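Local coordinates for PF14_0633 protein (Plasmodium falciparum, PDB 3IGM) that binds its cognate DNA sequence as a domain-swapped dimer through its AP2 domain, as expected of a specific transcription factor of the malaria parasite, at a contact of chain A with DNA and the interface of chains B and A. Coordinates in Å, arbitrary orientation; residue numbers count along the deposited sequence, not the author numbering. Chains: chain A/B, PF14_0633 protein.

Contact 1: a contact of chain A with DNA. Residues chain A 14-17, 23. With nucleotides of chain D; nucleotides of chain C.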
ATOM      1  N   ASN A  14       5.724  -2.642  -5.777  1.00 53.15           N
ATOM      2  CA  ASN A  14       4.750  -2.823  -6.849  1.00 53.61           C
ATOM      3  C   ASN A  14       3.522  -1.970  -6.518  1.00 54.42           C
ATOM      4  O   ASN A  14       2.810  -2.244  -5.551  1.00 54.25           O
ATOM      5  CB  ASN A  14       4.397  -4.312  -7.003  1.00 53.40           C
ATOM      6  CG  ASN A  14       3.443  -4.584  -8.164  1.00 53.15           C
ATOM      7  OD1 ASN A  14       2.350  -4.026  -8.226  1.00 52.91           O
ATOM      8  ND2 ASN A  14       3.850  -5.465  -9.078  1.00 52.42           N
ATOM      9  N   LYS A  15       3.310  -0.919  -7.312  1.00 55.30           N
ATOM     10  CA  LYS A  15       2.284   0.103  -7.052  1.00 56.34           C
ATOM     11  C   LYS A  15       0.847  -0.433  -7.074  1.00 56.68           C
ATOM     12  O   LYS A  15       0.079  -0.184  -6.142  1.00 56.70           O
ATOM     13  CB  LYS A  15       2.416   1.262  -8.042  1.00 56.46           C
ATOM     14  CG  LYS A  15       3.433   2.325  -7.658  1.00 57.15           C
ATOM     15  CD  LYS A  15       3.559   3.361  -8.775  1.00 58.46           C
ATOM     16  CE  LYS A  15       4.707   4.328  -8.510  1.00 59.44           C
ATOM     17  NZ  LYS A  15       5.081   5.086  -9.743  1.00 59.57           N
ATOM     18  N   ARG A  16       0.495  -1.159  -8.137  1.00 57.00           N
ATOM     19  CA  ARG A  16      -0.833  -1.778  -8.261  1.00 57.23           C
ATOM     20  C   ARG A  16      -1.114  -2.712  -7.073  1.00 57.42           C
ATOM     21  O   ARG A  16      -2.200  -2.685  -6.499  1.00 57.67           O
ATOM     22  CB  ARG A  16      -0.959  -2.544  -9.585  1.00 57.11           C
ATOM     23  CG  ARG A  16      -2.370  -3.047  -9.910  1.00 56.87           C
ATOM     24  CD  ARG A  16      -2.311  -4.243 -10.864  1.00 57.35           C
ATOM     25  NE  ARG A  16      -1.947  -5.477 -10.166  1.00 57.64           N
ATOM     26  CZ  ARG A  16      -1.587  -6.617 -10.757  1.00 58.75           C
ATOM     27  NH1 ARG A  16      -1.523  -6.705 -12.083  1.00 59.16           N
ATOM     28  NH2 ARG A  16      -1.278  -7.678 -10.013  1.00 58.83           N
ATOM     29  N   MET A  17      -0.122  -3.519  -6.706  1.00 57.51           N
ATOM     30  CA  MET A  17      -0.249  -4.444  -5.585  1.00 57.59           C
ATOM     31  C   MET A  17      -0.230  -3.755  -4.225  1.00 57.66           C
ATOM     32  O   MET A  17      -0.762  -4.297  -3.257  1.00 57.73           O
ATOM     33  CB  MET A  17       0.858  -5.492  -5.635  1.00 57.56           C
ATOM     34  CG  MET A  17       0.720  -6.463  -6.768  1.00 57.67           C
ATOM     35  SD  MET A  17       1.941  -7.770  -6.649  1.00 58.31           S
ATOM     36  CE  MET A  17       1.211  -8.739  -5.325  1.00 58.36           C
ATOM     37  N   PHE A  23      12.639 -10.041  -5.446  1.00 53.97           N
ATOM     38  CA  PHE A  23      12.974 -10.849  -6.617  1.00 53.83           C
ATOM     39  C   PHE A  23      14.282 -11.602  -6.415  1.00 53.82           C
ATOM     40  O   PHE A  23      15.300 -11.016  -6.048  1.00 53.88           O
ATOM     41  CB  PHE A  23      12.994  -9.996  -7.888  1.00 53.62           C
ATOM     42  CG  PHE A  23      11.617  -9.683  -8.427  1.00 53.87           C
ATOM     43  CD1 PHE A  23      11.100 -10.397  -9.510  1.00 53.48           C
ATOM     44  CD2 PHE A  23      10.829  -8.686  -7.844  1.00 52.87           C
ATOM     45  CE1 PHE A  23       9.818 -10.117 -10.009  1.00 53.37           C
ATOM     46  CE2 PHE A  23       9.552  -8.399  -8.340  1.00 52.70           C
ATOM     47  CZ  PHE A  23       9.045  -9.113  -9.420  1.00 52.79           C
TER
ATOM     48  P    DG D   2      -1.542 -11.473  -2.371  1.00 50.68           P
ATOM     49  OP1  DG D   2      -1.364 -11.600  -0.902  1.00 51.00           O
ATOM     50  OP2  DG D   2      -1.110 -10.239  -3.072  1.00 49.73           O
ATOM     51  O5'  DG D   2      -0.803 -12.682  -3.099  1.00 50.57           O
ATOM     52  C5'  DG D   2      -0.883 -14.040  -2.663  1.00 49.75           C
ATOM     53  C4'  DG D   2       0.121 -14.833  -3.479  1.00 49.26           C
ATOM     54  O4'  DG D   2      -0.188 -14.734  -4.899  1.00 48.89           O
ATOM     55  C3'  DG D   2       1.566 -14.352  -3.324  1.00 48.83           C
ATOM     56  O3'  DG D   2       2.414 -15.503  -3.248  1.00 48.70           O
ATOM     57  C2'  DG D   2       1.801 -13.471  -4.560  1.00 48.60           C
ATOM     58  C1'  DG D   2       0.799 -13.989  -5.602  1.00 47.48           C
ATOM     59  N9   DG D   2       0.137 -12.927  -6.380  1.00 45.77           N
ATOM     60  C8   DG D   2      -0.304 -11.706  -5.920  1.00 45.39           C
ATOM     61  N7   DG D   2      -0.867 -10.953  -6.825  1.00 44.60           N
ATOM     62  C5   DG D   2      -0.799 -11.716  -7.979  1.00 44.58           C
ATOM     63  C6   DG D   2      -1.251 -11.424  -9.293  1.00 44.72           C
ATOM     64  O6   DG D   2      -1.816 -10.397  -9.697  1.00 45.60           O
ATOM     65  N1   DG D   2      -0.992 -12.468 -10.186  1.00 44.10           N
ATOM     66  C2   DG D   2      -0.379 -13.658  -9.840  1.00 44.38           C
ATOM     67  N2   DG D   2      -0.202 -14.564 -10.821  1.00 43.32           N
ATOM     68  N3   DG D   2       0.046 -13.941  -8.606  1.00 44.50           N
ATOM     69  C4   DG D   2      -0.188 -12.932  -7.724  1.00 45.00           C
ATOM     70  P    DC D   3       4.014 -15.441  -3.384  1.00 48.39           P
ATOM     71  OP1  DC D   3       4.561 -16.667  -2.773  1.00 46.15           O
ATOM     72  OP2  DC D   3       4.463 -14.095  -2.938  1.00 48.82           O
ATOM     73  O5'  DC D   3       4.223 -15.536  -4.973  1.00 48.81           O
ATOM     74  C5'  DC D   3       3.822 -16.713  -5.679  1.00 48.70           C
ATOM     75  C4'  DC D   3       3.960 -16.509  -7.173  1.00 49.04           C
ATOM     76  O4'  DC D   3       3.220 -15.330  -7.551  1.00 48.23           O
ATOM     77  C3'  DC D   3       5.387 -16.285  -7.680  1.00 49.42           C
ATOM     78  O3'  DC D   3       5.777 -17.437  -8.435  1.00 50.85           O
ATOM     79  C2'  DC D   3       5.315 -15.012  -8.530  1.00 48.49           C
ATOM     80  C1'  DC D   3       3.814 -14.830  -8.725  1.00 47.90           C
ATOM     81  N1   DC D   3       3.318 -13.421  -8.933  1.00 47.35           N
ATOM     82  C2   DC D   3       2.836 -13.065 -10.203  1.00 46.52           C
ATOM     83  O2   DC D   3       2.844 -13.903 -11.113  1.00 47.68           O
ATOM     84  N3   DC D   3       2.377 -11.807 -10.406  1.00 45.34           N
ATOM     85  C4   DC D   3       2.379 -10.918  -9.411  1.00 45.51           C
ATOM     86  N4   DC D   3       1.914  -9.693  -9.683  1.00 44.75           N
ATOM     87  C5   DC D   3       2.865 -11.249  -8.105  1.00 46.12           C
ATOM     88  C6   DC D   3       3.317 -12.502  -7.911  1.00 46.76           C
TER
ATOM     89  P    DA C   4       5.772  -0.162 -10.784  1.00 49.23           P
ATOM     90  OP1  DA C   4       6.436   1.138 -10.486  1.00 48.57           O
ATOM     91  OP2  DA C   4       4.853  -0.804  -9.812  1.00 49.73           O
ATOM     92  O5'  DA C   4       4.954  -0.051 -12.164  1.00 51.36           O
ATOM     93  C5'  DA C   4       5.648   0.122 -13.427  1.00 52.35           C
ATOM     94  C4'  DA C   4       5.095  -0.771 -14.534  1.00 52.57           C
ATOM     95  O4'  DA C   4       5.697  -2.093 -14.515  1.00 52.31           O
ATOM     96  C3'  DA C   4       3.588  -1.011 -14.534  1.00 54.13           C
ATOM     97  O3'  DA C   4       3.158  -0.922 -15.895  1.00 56.50           O
ATOM     98  C2'  DA C   4       3.434  -2.415 -13.944  1.00 52.85           C
ATOM     99  C1'  DA C   4       4.690  -3.094 -14.478  1.00 51.94           C
ATOM    100  N9   DA C   4       5.264  -4.161 -13.668  1.00 51.08           N
ATOM    101  C8   DA C   4       5.524  -4.141 -12.323  1.00 50.34           C
ATOM    102  N7   DA C   4       6.082  -5.247 -11.884  1.00 49.89           N
ATOM    103  C5   DA C   4       6.212  -6.038 -13.009  1.00 49.34           C
ATOM    104  C6   DA C   4       6.730  -7.336 -13.217  1.00 49.06           C
ATOM    105  N6   DA C   4       7.247  -8.098 -12.246  1.00 48.12           N
ATOM    106  N1   DA C   4       6.697  -7.832 -14.477  1.00 49.77           N
ATOM    107  C2   DA C   4       6.184  -7.082 -15.467  1.00 49.72           C
ATOM    108  N3   DA C   4       5.674  -5.851 -15.387  1.00 50.07           N
ATOM    109  C4   DA C   4       5.714  -5.381 -14.124  1.00 50.37           C
ATOM    110  P    DT C   5       1.617  -0.954 -16.332  1.00 58.17           P
ATOM    111  OP1  DT C   5       1.487  -0.091 -17.534  1.00 58.67           O
ATOM    112  OP2  DT C   5       0.752  -0.724 -15.148  1.00 58.51           O
ATOM    113  O5'  DT C   5       1.443  -2.483 -16.755  1.00 58.08           O
ATOM    114  C5'  DT C   5       2.189  -2.984 -17.852  1.00 58.43           C
ATOM    115  C4'  DT C   5       2.015  -4.480 -17.921  1.00 58.51           C
ATOM    116  O4'  DT C   5       2.620  -5.059 -16.752  1.00 56.81           O
ATOM    117  C3'  DT C   5       0.558  -4.941 -17.929  1.00 59.35           C
ATOM    118  O3'  DT C   5       0.304  -5.582 -19.172  1.00 61.72           O
ATOM    119  C2'  DT C   5       0.429  -5.883 -16.728  1.00 58.22           C
ATOM    120  C1'  DT C   5       1.884  -6.213 -16.415  1.00 56.90           C
ATOM    121  N1   DT C   5       2.177  -6.522 -14.987  1.00 55.26           N
ATOM    122  C2   DT C   5       2.837  -7.696 -14.668  1.00 54.54           C
ATOM    123  O2   DT C   5       3.195  -8.527 -15.486  1.00 53.85           O
ATOM    124  N3   DT C   5       3.065  -7.870 -13.327  1.00 54.12           N
ATOM    125  C4   DT C   5       2.711  -7.011 -12.304  1.00 54.33           C
ATOM    126  O4   DT C   5       2.972  -7.281 -11.136  1.00 55.79           O
ATOM    127  C5   DT C   5       2.026  -5.802 -12.704  1.00 54.35           C
ATOM    128  C7   DT C   5       1.585  -4.778 -11.696  1.00 54.21           C
ATOM    129  C6   DT C   5       1.795  -5.620 -14.011  1.00 54.81           C
ATOM    130  P    DG C   6      -1.132  -6.188 -19.549  1.00 64.15           P
ATOM    131  OP1  DG C   6      -1.297  -6.041 -21.019  1.00 63.83           O
ATOM    132  OP2  DG C   6      -2.164  -5.662 -18.617  1.00 63.78           O
ATOM    133  O5'  DG C   6      -0.928  -7.735 -19.211  1.00 64.07           O
ATOM    134  C5'  DG C   6      -0.022  -8.555 -19.941  1.00 64.41           C
ATOM    135  C4'  DG C   6      -0.244 -10.001 -19.535  1.00 64.64           C
ATOM    136  O4'  DG C   6       0.114 -10.207 -18.141  1.00 63.90           O
ATOM    137  C3'  DG C   6      -1.681 -10.485 -19.641  1.00 64.81           C
ATOM    138  O3'  DG C   6      -1.618 -11.849 -19.957  1.00 66.43           O
ATOM    139  C2'  DG C   6      -2.246 -10.274 -18.237  1.00 64.07           C
ATOM    140  C1'  DG C   6      -1.020 -10.629 -17.401  1.00 63.01           C
ATOM    141  N9   DG C   6      -0.921  -9.992 -16.094  1.00 61.59           N
ATOM    142  C8   DG C   6      -1.509  -8.828 -15.650  1.00 60.94           C
ATOM    143  N7   DG C   6      -1.188  -8.537 -14.415  1.00 60.83           N
ATOM    144  C5   DG C   6      -0.328  -9.563 -14.021  1.00 59.75           C
ATOM    145  C6   DG C   6       0.347  -9.801 -12.787  1.00 58.48           C
ATOM    146  O6   DG C   6       0.328  -9.129 -11.749  1.00 57.33           O
ATOM    147  N1   DG C   6       1.114 -10.967 -12.828  1.00 57.82           N
ATOM    148  C2   DG C   6       1.219 -11.801 -13.917  1.00 57.98           C
ATOM    149  N2   DG C   6       2.006 -12.873 -13.772  1.00 57.59           N
ATOM    150  N3   DG C   6       0.598 -11.595 -15.074  1.00 58.98           N
ATOM    151  C4   DG C   6      -0.155 -10.464 -15.053  1.00 60.25           C
TER
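A:Arg16 enters the major groove and grips the guanine DG6 of chain C end-on, in the sequence-reading contact of this AP2 domain. Its NH1 lies 3.0 Å from N7 of that base, almost in the guanidinium plane, and NH2 reaches the carbonyl O6. NH2 also bonds O6 of DG2 of chain D at 2.8 Å, with the acceptor tilted 28° from the plane, so one arginine spans both strands. A row of donors suits it to the N7 and O6 acceptors of guanine. The thymine methyl C7 of DT5 of chain C rests over one face of the guanidinium, toward its rim, where the packing is close.

The same thymine is read by A:Asn14, whose ND2 donates to O4 at 2.9 Å, close to the amide plane. The amide's other end, OD1, accepts the backbone N-H of A:Met17 at 2.9 Å; this should fix the amide rotation and turn ND2 to the base. A:Met17 bends at chi3 (76°) to lay its flexible, apolar thioether along the chain D bases.

Away from these bases the contact is looser. At the phosphate of DA4 of chain C, the N-H of A:Lys15 bonds OP2 nearly straight (173°), while its extended side chain passes mainly through carbons. A:Phe23 is a separate, marginal neighbour at the adenine, its rim atom CZ standing 3.5 Å from the amino N6 of DA4 of chain C.

Contact 2: the interface of chains B and A. Residues chain B 13, 20, 35-38; chain A 43-44, 47-48, 51.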
ATOM      1  N   TRP B  13     -10.833   6.010  -4.038  1.00 35.25           N
ATOM      2  CA  TRP B  13      -9.461   5.588  -3.892  1.00 35.96           C
ATOM      3  C   TRP B  13      -8.540   6.257  -4.937  1.00 36.38           C
ATOM      4  O   TRP B  13      -8.744   6.128  -6.143  1.00 36.33           O
ATOM      5  CB  TRP B  13      -9.396   4.064  -4.006  1.00 35.70           C
ATOM      6  CG  TRP B  13      -8.048   3.475  -3.715  1.00 36.14           C
ATOM      7  CD1 TRP B  13      -7.192   2.899  -4.620  1.00 36.04           C
ATOM      8  CD2 TRP B  13      -7.400   3.382  -2.436  1.00 36.18           C
ATOM      9  NE1 TRP B  13      -6.059   2.458  -3.987  1.00 36.17           N
ATOM     10  CE2 TRP B  13      -6.156   2.737  -2.646  1.00 36.68           C
ATOM     11  CE3 TRP B  13      -7.748   3.780  -1.134  1.00 35.84           C
ATOM     12  CZ2 TRP B  13      -5.257   2.481  -1.603  1.00 37.44           C
ATOM     13  CZ3 TRP B  13      -6.855   3.529  -0.097  1.00 35.33           C
ATOM     14  CH2 TRP B  13      -5.623   2.881  -0.338  1.00 37.49           C
ATOM     15  N   TRP B  20      -7.871   7.151   0.297  1.00 34.83           N
ATOM     16  CA  TRP B  20      -9.215   7.591  -0.023  1.00 34.08           C
ATOM     17  C   TRP B  20      -9.246   9.100   0.064  1.00 34.07           C
ATOM     18  O   TRP B  20      -8.779   9.670   1.058  1.00 34.03           O
ATOM     19  CB  TRP B  20     -10.228   7.056   1.007  1.00 34.08           C
ATOM     20  CG  TRP B  20     -10.252   5.569   1.147  1.00 32.70           C
ATOM     21  CD1 TRP B  20      -9.634   4.824   2.105  1.00 32.25           C
ATOM     22  CD2 TRP B  20     -10.935   4.645   0.289  1.00 31.78           C
ATOM     23  NE1 TRP B  20      -9.888   3.482   1.895  1.00 31.72           N
ATOM     24  CE2 TRP B  20     -10.683   3.349   0.785  1.00 31.19           C
ATOM     25  CE3 TRP B  20     -11.734   4.790  -0.857  1.00 31.41           C
ATOM     26  CZ2 TRP B  20     -11.206   2.193   0.176  1.00 31.69           C
ATOM     27  CZ3 TRP B  20     -12.250   3.635  -1.466  1.00 31.28           C
ATOM     28  CH2 TRP B  20     -11.986   2.361  -0.941  1.00 30.24           C
ATOM     29  N   PHE B  35      -7.480  10.623   3.246  1.00 33.90           N
ATOM     30  CA  PHE B  35      -7.508   9.609   4.304  1.00 35.01           C
ATOM     31  C   PHE B  35      -6.632   8.404   3.949  1.00 36.46           C
ATOM     32  O   PHE B  35      -7.073   7.487   3.237  1.00 36.59           O
ATOM     33  CB  PHE B  35      -8.950   9.151   4.564  1.00 34.35           C
ATOM     34  CG  PHE B  35      -9.834  10.225   5.139  1.00 32.41           C
ATOM     35  CD1 PHE B  35      -9.978  10.358   6.530  1.00 30.93           C
ATOM     36  CD2 PHE B  35     -10.517  11.099   4.302  1.00 29.42           C
ATOM     37  CE1 PHE B  35     -10.791  11.343   7.071  1.00 29.46           C
ATOM     38  CE2 PHE B  35     -11.340  12.095   4.829  1.00 29.24           C
ATOM     39  CZ  PHE B  35     -11.478  12.216   6.224  1.00 28.44           C
ATOM     40  N   HIS B  36      -5.390   8.421   4.429  1.00 37.95           N
ATOM     41  CA  HIS B  36      -4.478   7.284   4.273  1.00 39.58           C
ATOM     42  C   HIS B  36      -4.869   6.164   5.232  1.00 40.88           C
ATOM     43  O   HIS B  36      -5.328   6.441   6.352  1.00 40.52           O
ATOM     44  CB  HIS B  36      -3.036   7.699   4.585  1.00 39.53           C
ATOM     45  CG  HIS B  36      -2.421   8.571   3.537  1.00 39.94           C
ATOM     46  ND1 HIS B  36      -1.881   8.067   2.373  1.00 39.25           N
ATOM     47  CD2 HIS B  36      -2.274   9.915   3.470  1.00 39.55           C
ATOM     48  CE1 HIS B  36      -1.417   9.061   1.639  1.00 40.32           C
ATOM     49  NE2 HIS B  36      -1.639  10.193   2.284  1.00 39.67           N
ATOM     50  N   PRO B  37      -4.672   4.897   4.812  1.00 42.20           N
ATOM     51  CA  PRO B  37      -4.829   3.823   5.782  1.00 43.37           C
ATOM     52  C   PRO B  37      -4.070   4.159   7.056  1.00 44.86           C
ATOM     53  O   PRO B  37      -2.947   4.698   7.013  1.00 45.23           O
ATOM     54  CB  PRO B  37      -4.202   2.618   5.080  1.00 43.39           C
ATOM     55  CG  PRO B  37      -4.396   2.893   3.621  1.00 42.99           C
ATOM     56  CD  PRO B  37      -4.319   4.394   3.469  1.00 42.28           C
ATOM     57  N   LYS B  38      -4.703   3.875   8.183  1.00 46.40           N
ATOM     58  CA  LYS B  38      -4.112   4.103   9.488  1.00 47.97           C
ATOM     59  C   LYS B  38      -2.765   3.391   9.570  1.00 48.75           C
ATOM     60  O   LYS B  38      -2.638   2.242   9.123  1.00 49.02           O
ATOM     61  CB  LYS B  38      -5.062   3.602  10.584  1.00 48.32           C
ATOM     62  CG  LYS B  38      -6.545   3.953  10.349  1.00 49.48           C
ATOM     63  CD  LYS B  38      -6.788   5.465  10.312  1.00 51.12           C
ATOM     64  CE  LYS B  38      -8.261   5.787  10.052  1.00 51.31           C
ATOM     65  NZ  LYS B  38      -8.468   7.246   9.778  1.00 51.86           N
TER
ATOM     66  N   ASP A  43      -6.772  -1.724   7.658  1.00 46.36           N
ATOM     67  CA  ASP A  43      -6.486  -0.304   7.875  1.00 45.47           C
ATOM     68  C   ASP A  43      -6.956   0.574   6.733  1.00 44.47           C
ATOM     69  O   ASP A  43      -7.230   1.759   6.930  1.00 44.05           O
ATOM     70  CB  ASP A  43      -4.996  -0.082   8.155  1.00 45.63           C
ATOM     71  CG  ASP A  43      -4.592  -0.530   9.561  1.00 46.79           C
ATOM     72  OD1 ASP A  43      -5.487  -0.789  10.412  1.00 45.93           O
ATOM     73  OD2 ASP A  43      -3.367  -0.617   9.812  1.00 47.86           O
ATOM     74  N   LYS A  44      -7.038  -0.013   5.541  1.00 43.51           N
ATOM     75  CA  LYS A  44      -7.596   0.668   4.382  1.00 42.57           C
ATOM     76  C   LYS A  44      -9.110   0.816   4.585  1.00 41.81           C
ATOM     77  O   LYS A  44      -9.693   1.856   4.261  1.00 41.38           O
ATOM     78  CB  LYS A  44      -7.278  -0.115   3.102  1.00 42.45           C
ATOM     79  CG  LYS A  44      -7.908   0.434   1.848  1.00 42.86           C
ATOM     80  CD  LYS A  44      -7.551  -0.428   0.644  1.00 45.20           C
ATOM     81  CE  LYS A  44      -8.227   0.104  -0.609  1.00 46.89           C
ATOM     82  NZ  LYS A  44      -7.867  -0.683  -1.827  1.00 49.13           N
ATOM     83  N   ALA A  47      -9.830   3.496   7.091  1.00 37.32           N
ATOM     84  CA  ALA A  47      -9.655   4.787   6.438  1.00 36.78           C
ATOM     85  C   ALA A  47     -10.849   5.116   5.547  1.00 36.51           C
ATOM     86  O   ALA A  47     -11.283   6.270   5.496  1.00 36.60           O
ATOM     87  CB  ALA A  47      -8.353   4.815   5.640  1.00 36.89           C
ATOM     88  N   ARG A  48     -11.384   4.099   4.865  1.00 36.19           N
ATOM     89  CA  ARG A  48     -12.617   4.236   4.086  1.00 36.06           C
ATOM     90  C   ARG A  48     -13.805   4.695   4.954  1.00 36.03           C
ATOM     91  O   ARG A  48     -14.556   5.584   4.563  1.00 35.94           O
ATOM     92  CB  ARG A  48     -12.975   2.910   3.386  1.00 35.90           C
ATOM     93  CG  ARG A  48     -14.015   3.076   2.260  1.00 36.47           C
ATOM     94  CD  ARG A  48     -14.529   1.724   1.708  1.00 38.62           C
ATOM     95  NE  ARG A  48     -15.258   0.972   2.733  1.00 39.04           N
ATOM     96  CZ  ARG A  48     -16.533   1.166   3.052  1.00 38.66           C
ATOM     97  NH1 ARG A  48     -17.264   2.067   2.413  1.00 39.57           N
ATOM     98  NH2 ARG A  48     -17.089   0.441   4.008  1.00 40.05           N
ATOM     99  N   ALA A  51     -13.343   8.321   5.915  1.00 34.44           N
ATOM    100  CA  ALA A  51     -13.656   9.187   4.774  1.00 34.09           C
ATOM    101  C   ALA A  51     -15.163   9.347   4.622  1.00 33.89           C
ATOM    102  O   ALA A  51     -15.649  10.443   4.369  1.00 33.97           O
ATOM    103  CB  ALA A  51     -13.025   8.638   3.459  1.00 33.44           C
TER
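B:Trp20 lies between B:Trp13 and the aliphatic stem of A:Arg48 at the apolar centre of this domain-swapped AP2 dimer, where the helix 40-58 of chain A packs on the strands of chain B. CE3 of B:Trp13 stands over the middle of one face of the B:Trp20 indole. On the opposite face, toward the rim, A:Arg48 places CG 3.7 Å from the centroid of the six-membered ring. CB and CD join CG in this contact, and the guanidinium is turned steeply, 78° from the indole.

Alanines on either side of A:Arg48 in the helix probably allow the strands to come close. CA of A:Ala51 sits over the centre of the B:Phe35 ring, 3.7 Å from its centroid, and its methyl CB meets CD2 of that ring at 3.6 Å. The short methyl of A:Ala47 faces the backbone O of B:His36 and CA of B:Pro37, bringing the helix close to the chain B main chain.

A:Lys44 joins centre to rim. With CG anti to the backbone N (chi1 175°) and the rest extended, it crosses B:Trp13 at about a right angle, CE 3.6 Å from the six-membered ring's centroid. NZ lies over the five-membered ring, 4.1 Å from its centroid, a cation-pi contact. B:Pro37 runs alongside, its CG against the start of this lysine.

The polar contacts begin with the indole NE1 of B:Trp20, which donates to the backbone O of A:Lys44 at 2.9 Å, tilted 33° from the carbonyl plane. Outermost, the carboxylate OD2 of A:Asp43 approaches the backbone O of B:Lys38 to 3.0 Å; both normally accept, so this pair is doubtful as a bond.

Contact 1 and contact 2 have the centres of their C-alpha atoms about 19 Å apart and share no residue, yet they draw on equivalent sheets of the two chains. Contact 1 uses the end of strand 11-14, the turn after it and strand 19-26 of chain A; contact 2 uses strands 11-14, 19-26 and 29-35 of chain B. Residue 13 of contact 2 and residue 14 of contact 1 are neighbours on strand 11-14. Because the dimer is two-fold symmetric, the sheet of chain A that reads DNA is in turn backed by helix 40-58 of chain B. The swapped helix probably steadies the partner's reading strands, which may link dimer assembly to DNA binding.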